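Local coordinates for Cwp19 (Clostridioides difficile, PDB 5OQ3), which is a cell-wall protein whose glycoside hydrolase domain, a TIM barrel, makes up this chain and probably acts on peptidoglycan, at residues D285-Q290 with T316-Y321; N221-L226 with R276-Q281. All coordinates share one frame; numbering follows the deposited sequence. Where two conformers were deposited one is given.

Interaction 1 of 2, residues D285-Q290 with T316-Y321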
loop_
_atom_site.group_PDB
_atom_site.type_symbol
_atom_site.label_atom_id
_atom_site.label_comp_id
_atom_site.label_asym_id
_atom_site.label_seq_id
_atom_site.Cartn_x
_atom_site.Cartn_y
_atom_site.Cartn_z
ATOM N N ASP A 285 10.101 8.126 2.807
ATOM C CA ASP A 285 9.760 9.536 3.016
ATOM C C ASP A 285 8.504 9.753 3.847
ATOM O O ASP A 285 8.359 10.788 4.500
ATOM C CB ASP A 285 9.563 10.244 1.680
ATOM C CG ASP A 285 10.800 10.306 0.820
ATOM O OD1 ASP A 285 11.843 10.701 1.335
ATOM O OD2 ASP A 285 10.696 9.948 -0.367
ATOM N N TYR A 286 7.578 8.788 3.780
ATOM C CA TYR A 286 6.320 8.862 4.532
ATOM C C TYR A 286 5.874 7.495 4.943
ATOM O O TYR A 286 6.225 6.505 4.322
ATOM C CB TYR A 286 5.250 9.632 3.729
ATOM C CG TYR A 286 4.568 8.980 2.554
ATOM C CD1 TYR A 286 3.514 8.091 2.760
ATOM C CD2 TYR A 286 4.917 9.276 1.253
ATOM C CE1 TYR A 286 2.820 7.551 1.699
ATOM C CE2 TYR A 286 4.187 8.752 0.179
ATOM C CZ TYR A 286 3.140 7.881 0.423
ATOM O OH TYR A 286 2.396 7.363 -0.639
ATOM N N VAL A 287 5.047 7.458 5.991
ATOM C CA VAL A 287 4.529 6.212 6.533
ATOM C C VAL A 287 3.057 6.431 6.861
ATOM O O VAL A 287 2.638 7.514 7.322
ATOM C CB VAL A 287 5.349 5.801 7.800
ATOM C CG1 VAL A 287 5.143 6.785 8.971
ATOM C CG2 VAL A 287 5.043 4.371 8.200
ATOM N N VAL A 288 2.267 5.383 6.576
ATOM C CA VAL A 288 0.804 5.431 6.716
ATOM C C VAL A 288 0.299 4.239 7.523
ATOM O O VAL A 288 -0.262 3.292 6.963
ATOM C CB VAL A 288 0.079 5.538 5.355
ATOM C CG1 VAL A 288 -1.375 5.867 5.576
ATOM C CG2 VAL A 288 0.759 6.515 4.430
ATOM N N PRO A 289 0.487 4.237 8.859
ATOM C CA PRO A 289 -0.039 3.119 9.613
ATOM C C PRO A 289 -1.547 3.013 9.399
ATOM O O PRO A 289 -2.275 4.016 9.419
ATOM C CB PRO A 289 0.319 3.468 11.067
ATOM C CG PRO A 289 0.559 4.955 11.049
ATOM C CD PRO A 289 1.045 5.306 9.697
ATOM N N GLN A 290 -2.017 1.759 9.245
ATOM C CA GLN A 290 -3.435 1.504 9.015
ATOM C C GLN A 290 -4.131 1.358 10.365
ATOM O O GLN A 290 -4.105 0.300 11.005
ATOM C CB GLN A 290 -3.561 0.228 8.163
ATOM C CG GLN A 290 -2.987 0.455 6.791
ATOM C CD GLN A 290 -3.004 -0.783 5.887
ATOM O OE1 GLN A 290 -3.646 -1.786 6.139
ATOM N NE2 GLN A 290 -2.295 -0.681 4.790
ATOM N N THR A 316 12.305 13.051 13.305
ATOM C CA THR A 316 12.755 12.525 12.004
ATOM C C THR A 316 12.135 13.397 10.918
ATOM O O THR A 316 11.271 14.238 11.182
ATOM C CB THR A 316 12.289 11.051 11.758
ATOM O OG1 THR A 316 10.889 11.014 11.422
ATOM C CG2 THR A 316 12.524 10.156 12.974
ATOM N N ASN A 317 12.557 13.171 9.682
ATOM C CA ASN A 317 11.971 13.815 8.534
ATOM C C ASN A 317 10.926 12.955 7.835
ATOM O O ASN A 317 10.466 13.316 6.785
ATOM C CB ASN A 317 13.059 14.172 7.555
ATOM C CG ASN A 317 13.945 15.271 8.061
ATOM O OD1 ASN A 317 13.484 16.165 8.755
ATOM N ND2 ASN A 317 15.215 15.222 7.714
ATOM N N VAL A 318 10.460 11.874 8.489
ATOM C CA VAL A 318 9.440 10.991 7.901
ATOM C C VAL A 318 8.047 11.566 8.168
ATOM O O VAL A 318 7.663 11.818 9.315
ATOM C CB VAL A 318 9.530 9.552 8.447
ATOM C CG1 VAL A 318 8.407 8.674 7.869
ATOM C CG2 VAL A 318 10.894 9.003 8.164
ATOM N N ASP A 319 7.310 11.797 7.089
ATOM C CA ASP A 319 5.944 12.280 7.199
ATOM C C ASP A 319 4.988 11.173 7.608
ATOM O O ASP A 319 4.961 10.085 7.014
ATOM C CB ASP A 319 5.501 12.926 5.871
ATOM C CG ASP A 319 6.299 14.127 5.494
ATOM O OD1 ASP A 319 6.709 14.925 6.359
ATOM O OD2 ASP A 319 6.500 14.275 4.269
ATOM N N LEU A 320 4.199 11.485 8.626
ATOM C CA LEU A 320 3.198 10.566 9.144
ATOM C C LEU A 320 1.796 10.930 8.660
ATOM O O LEU A 320 1.298 12.045 8.951
ATOM C CB LEU A 320 3.241 10.572 10.673
ATOM C CG LEU A 320 2.146 9.789 11.405
ATOM C CD1 LEU A 320 2.160 8.296 11.067
ATOM C CD2 LEU A 320 2.331 10.000 12.912
ATOM N N TYR A 321 1.142 9.970 7.991
ATOM C CA TYR A 321 -0.270 10.126 7.608
ATOM C C TYR A 321 -1.007 8.979 8.269
ATOM O O TYR A 321 -0.474 7.892 8.332
ATOM C CB TYR A 321 -0.461 10.097 6.070
ATOM C CG TYR A 321 0.470 10.973 5.267
ATOM C CD1 TYR A 321 0.667 12.304 5.593
ATOM C CD2 TYR A 321 1.161 10.471 4.199
ATOM C CE1 TYR A 321 1.513 13.110 4.851
ATOM C CE2 TYR A 321 2.002 11.284 3.428
ATOM C CZ TYR A 321 2.175 12.570 3.784
ATOM O OH TYR A 321 3.014 13.340 3.021
HETATM O O HOH W 1 9.762 13.212 4.104
#
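The side chains of Tyr286 and Tyr321 cross at about a right angle on the inner side of two neighbouring strands. CE2 of Tyr321 lies over one face of the Tyr286 ring, 3.6 Å from Tyr286 CG, while the ring planes are inclined at 49°, an oblique pairing. The Tyr286 ring reaches this place because its CG sits between the backbone N and the carbonyl carbon (chi1 75°). Val288 CG2 fills in at the edges of both rings, near their planes. Beyond the pair, Tyr286 OH is hydrogen-bonded to ND1 of both His120 and His188 inside the barrel. Strands 286-287 and 319-324 are adjacent parallel staves of the TIM barrel, joined through helix 302-313 as a beta-alpha-beta unit. Asp319 O accepts from Val287 N at 2.8 Å, and Val287 O receives Tyr321 N at 3.0 Å with an almost straight N-H...O angle of 177°. Asp285 O is shared: Asp319 N donates to it at 3.0 Å, tilted from the carbonyl plane, and a water links it to Asn317 O. On the outer side the contacts between the strands are apolar. Leu320 CD1 presses on Pro289 CD at 3.5 Å, tighter than usual for two carbons, and the two side chains cross almost perpendicularly beneath Trp309 of helix 302-313. Val287 CG1 touches both Val318 CG1 and Leu320 CD1, each at 3.9 Å.

Interaction 2 of 2, residues N221-L226 with R276-Q281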
loop_
_atom_site.group_PDB
_atom_site.type_symbol
_atom_site.label_atom_id
_atom_site.label_comp_id
_atom_site.label_asym_id
_atom_site.label_seq_id
_atom_site.Cartn_x
_atom_site.Cartn_y
_atom_site.Cartn_z
ATOM N N ASN A 221 15.762 -8.129 5.061
ATOM C CA ASN A 221 15.452 -8.301 3.663
ATOM C C ASN A 221 14.445 -7.262 3.172
ATOM O O ASN A 221 14.535 -6.722 2.081
ATOM C CB ASN A 221 14.893 -9.716 3.387
ATOM C CG ASN A 221 15.924 -10.801 3.552
ATOM O OD1 ASN A 221 17.114 -10.592 3.365
ATOM N ND2 ASN A 221 15.460 -12.004 3.841
ATOM N N VAL A 222 13.425 -7.047 3.993
ATOM C CA VAL A 222 12.389 -6.049 3.681
ATOM C C VAL A 222 13.004 -4.648 3.744
ATOM O O VAL A 222 12.824 -3.846 2.788
ATOM C CB VAL A 222 11.196 -6.173 4.637
ATOM C CG1 VAL A 222 10.234 -4.985 4.481
ATOM C CG2 VAL A 222 10.460 -7.500 4.408
ATOM N N ASN A 223 13.769 -4.359 4.793
ATOM C CA ASN A 223 14.437 -3.073 4.901
ATOM C C ASN A 223 15.273 -2.759 3.680
ATOM O O ASN A 223 15.230 -1.634 3.172
ATOM C CB ASN A 223 15.361 -3.052 6.111
ATOM C CG ASN A 223 14.661 -3.187 7.442
ATOM O OD1 ASN A 223 13.430 -3.162 7.545
ATOM N ND2 ASN A 223 15.486 -3.369 8.491
ATOM N N THR A 224 16.025 -3.723 3.176
ATOM C CA THR A 224 16.911 -3.567 2.029
ATOM C C THR A 224 16.143 -3.216 0.784
ATOM O O THR A 224 16.585 -2.434 -0.047
ATOM C CB THR A 224 17.691 -4.897 1.781
ATOM O OG1 THR A 224 18.512 -5.186 2.912
ATOM C CG2 THR A 224 18.627 -4.789 0.652
ATOM N N LEU A 225 15.009 -3.870 0.584
ATOM C CA LEU A 225 14.155 -3.565 -0.557
ATOM C C LEU A 225 13.704 -2.109 -0.503
ATOM O O LEU A 225 13.841 -1.363 -1.473
ATOM C CB LEU A 225 12.928 -4.481 -0.628
ATOM C CG LEU A 225 11.981 -4.090 -1.762
ATOM C CD1 LEU A 225 12.613 -4.221 -3.141
ATOM C CD2 LEU A 225 10.721 -4.921 -1.643
ATOM N N LEU A 226 13.170 -1.695 0.636
ATOM C CA LEU A 226 12.745 -0.306 0.779
ATOM C C LEU A 226 13.856 0.680 0.516
ATOM O O LEU A 226 13.681 1.654 -0.235
ATOM C CB LEU A 226 12.069 -0.050 2.130
ATOM C CG LEU A 226 10.869 -0.919 2.494
ATOM C CD1 LEU A 226 10.287 -0.483 3.836
ATOM C CD2 LEU A 226 9.798 -1.038 1.498
ATOM N N ARG A 276 9.585 0.651 12.648
ATOM C CA ARG A 276 10.490 1.520 13.405
ATOM C C ARG A 276 11.836 1.630 12.737
ATOM O O ARG A 276 12.406 2.718 12.694
ATOM C CB ARG A 276 10.605 1.032 14.846
ATOM C CG ARG A 276 11.660 1.809 15.607
ATOM C CD ARG A 276 11.735 1.419 17.075
ATOM N NE ARG A 276 10.555 1.884 17.773
ATOM C CZ ARG A 276 10.266 1.587 19.033
ATOM N NH1 ARG A 276 11.077 0.815 19.746
ATOM N NH2 ARG A 276 9.188 2.078 19.607
ATOM N N ALA A 277 12.400 0.521 12.278
ATOM C CA ALA A 277 13.682 0.582 11.583
ATOM C C ALA A 277 13.585 1.432 10.346
ATOM O O ALA A 277 14.536 2.165 10.004
ATOM C CB ALA A 277 14.128 -0.862 11.221
ATOM N N TRP A 278 12.511 1.331 9.591
ATOM C CA TRP A 278 12.361 2.105 8.381
ATOM C C TRP A 278 12.431 3.585 8.710
ATOM O O TRP A 278 13.031 4.376 7.979
ATOM C CB TRP A 278 11.037 1.822 7.688
ATOM C CG TRP A 278 10.706 0.411 7.420
ATOM C CD1 TRP A 278 11.533 -0.674 7.389
ATOM C CD2 TRP A 278 9.404 -0.063 7.093
ATOM N NE1 TRP A 278 10.825 -1.804 7.134
ATOM C CE2 TRP A 278 9.508 -1.452 6.916
ATOM C CE3 TRP A 278 8.145 0.558 6.930
ATOM C CZ2 TRP A 278 8.394 -2.241 6.635
ATOM C CZ3 TRP A 278 7.069 -0.214 6.642
ATOM C CH2 TRP A 278 7.184 -1.589 6.457
ATOM N N ILE A 279 11.765 3.978 9.762
ATOM C CA ILE A 279 11.723 5.365 10.196
ATOM C C ILE A 279 13.081 5.813 10.687
ATOM O O ILE A 279 13.601 6.856 10.247
ATOM C CB ILE A 279 10.614 5.572 11.262
ATOM C CG1 ILE A 279 9.230 5.350 10.661
ATOM C CG2 ILE A 279 10.719 6.949 11.922
ATOM C CD1 ILE A 279 8.142 5.167 11.671
ATOM N N LYS A 280 13.704 5.034 11.540
ATOM C CA LYS A 280 14.951 5.453 12.145
ATOM C C LYS A 280 16.074 5.534 11.155
ATOM O O LYS A 280 16.944 6.376 11.286
ATOM C CB LYS A 280 15.253 4.569 13.349
ATOM C CG LYS A 280 14.148 4.660 14.438
ATOM C CD LYS A 280 14.226 5.865 15.358
ATOM C CE LYS A 280 13.612 7.149 14.843
ATOM N NZ LYS A 280 14.300 8.309 15.509
ATOM N N GLN A 281 16.090 4.644 10.170
ATOM C CA GLN A 281 17.119 4.634 9.111
ATOM C C GLN A 281 16.760 5.500 7.890
ATOM O O GLN A 281 17.557 5.638 6.960
ATOM C CB GLN A 281 17.417 3.216 8.670
ATOM C CG GLN A 281 18.041 2.390 9.770
ATOM C CD GLN A 281 18.268 0.951 9.345
ATOM O OE1 GLN A 281 18.748 0.688 8.232
ATOM N NE2 GLN A 281 17.896 -0.003 10.233
#
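Leu226 sets its CD1 methyl squarely over the indole of Trp278, where two helices of the outer layer of the TIM barrel pack side by side. The methyl lies 3.4 Å from the centroid of the five-membered ring of Trp278 and nearly along its normal, a clear CH-pi contact whose nearest ring atom is CE2. Val222 CG1 comes in obliquely beside the same indole, 3.9 Å from Trp278 CZ2. Asn223 works instead at the ring edge: its OD1 lies near the indole plane, with the amide turned 89° to the ring, and takes a weak, strongly bent hydrogen bond from Trp278 NE1. Beside it, Ala277 CB rests 3.9 Å from Asn223 ND2. Helices 214-236 and 275-280 cross at -38°, their local axes 10.5 Å apart, a gap the indole bridges. With CG anti to the carbonyl carbon (chi1 -52°), the indole is directed toward helix 214-236. Phe193, from a loop, also meets the indole, and on the barrel side Val244 of strand 241-244 touches both Trp278 and Leu226. The other end of the Asn223 amide is held from within its own helix, where ND2 donates to Glu220 OE2 and so probably helps fix the way the carbonyl faces.

The two contacts illustrate how a TIM barrel is built in layers: interaction 1 joins neighbouring strands of the wall, and interaction 2 joins helices outside it. Their centres are about 13 Å apart, and helix 275-280 leads along the chain into strand 286-287. They also touch directly. Thr316 CG2 packs 3.8 Å from Ile279 CG2 and 3.6 Å from Lys280 NZ, and Val318 CG2 lies 4.0 Å from Ile279 O. Strand 241-244 gives a second connection, since Val244 receives the side chains of Trp278 and Leu226 while its backbone is hydrogen-bonded to Tyr286 and Val288.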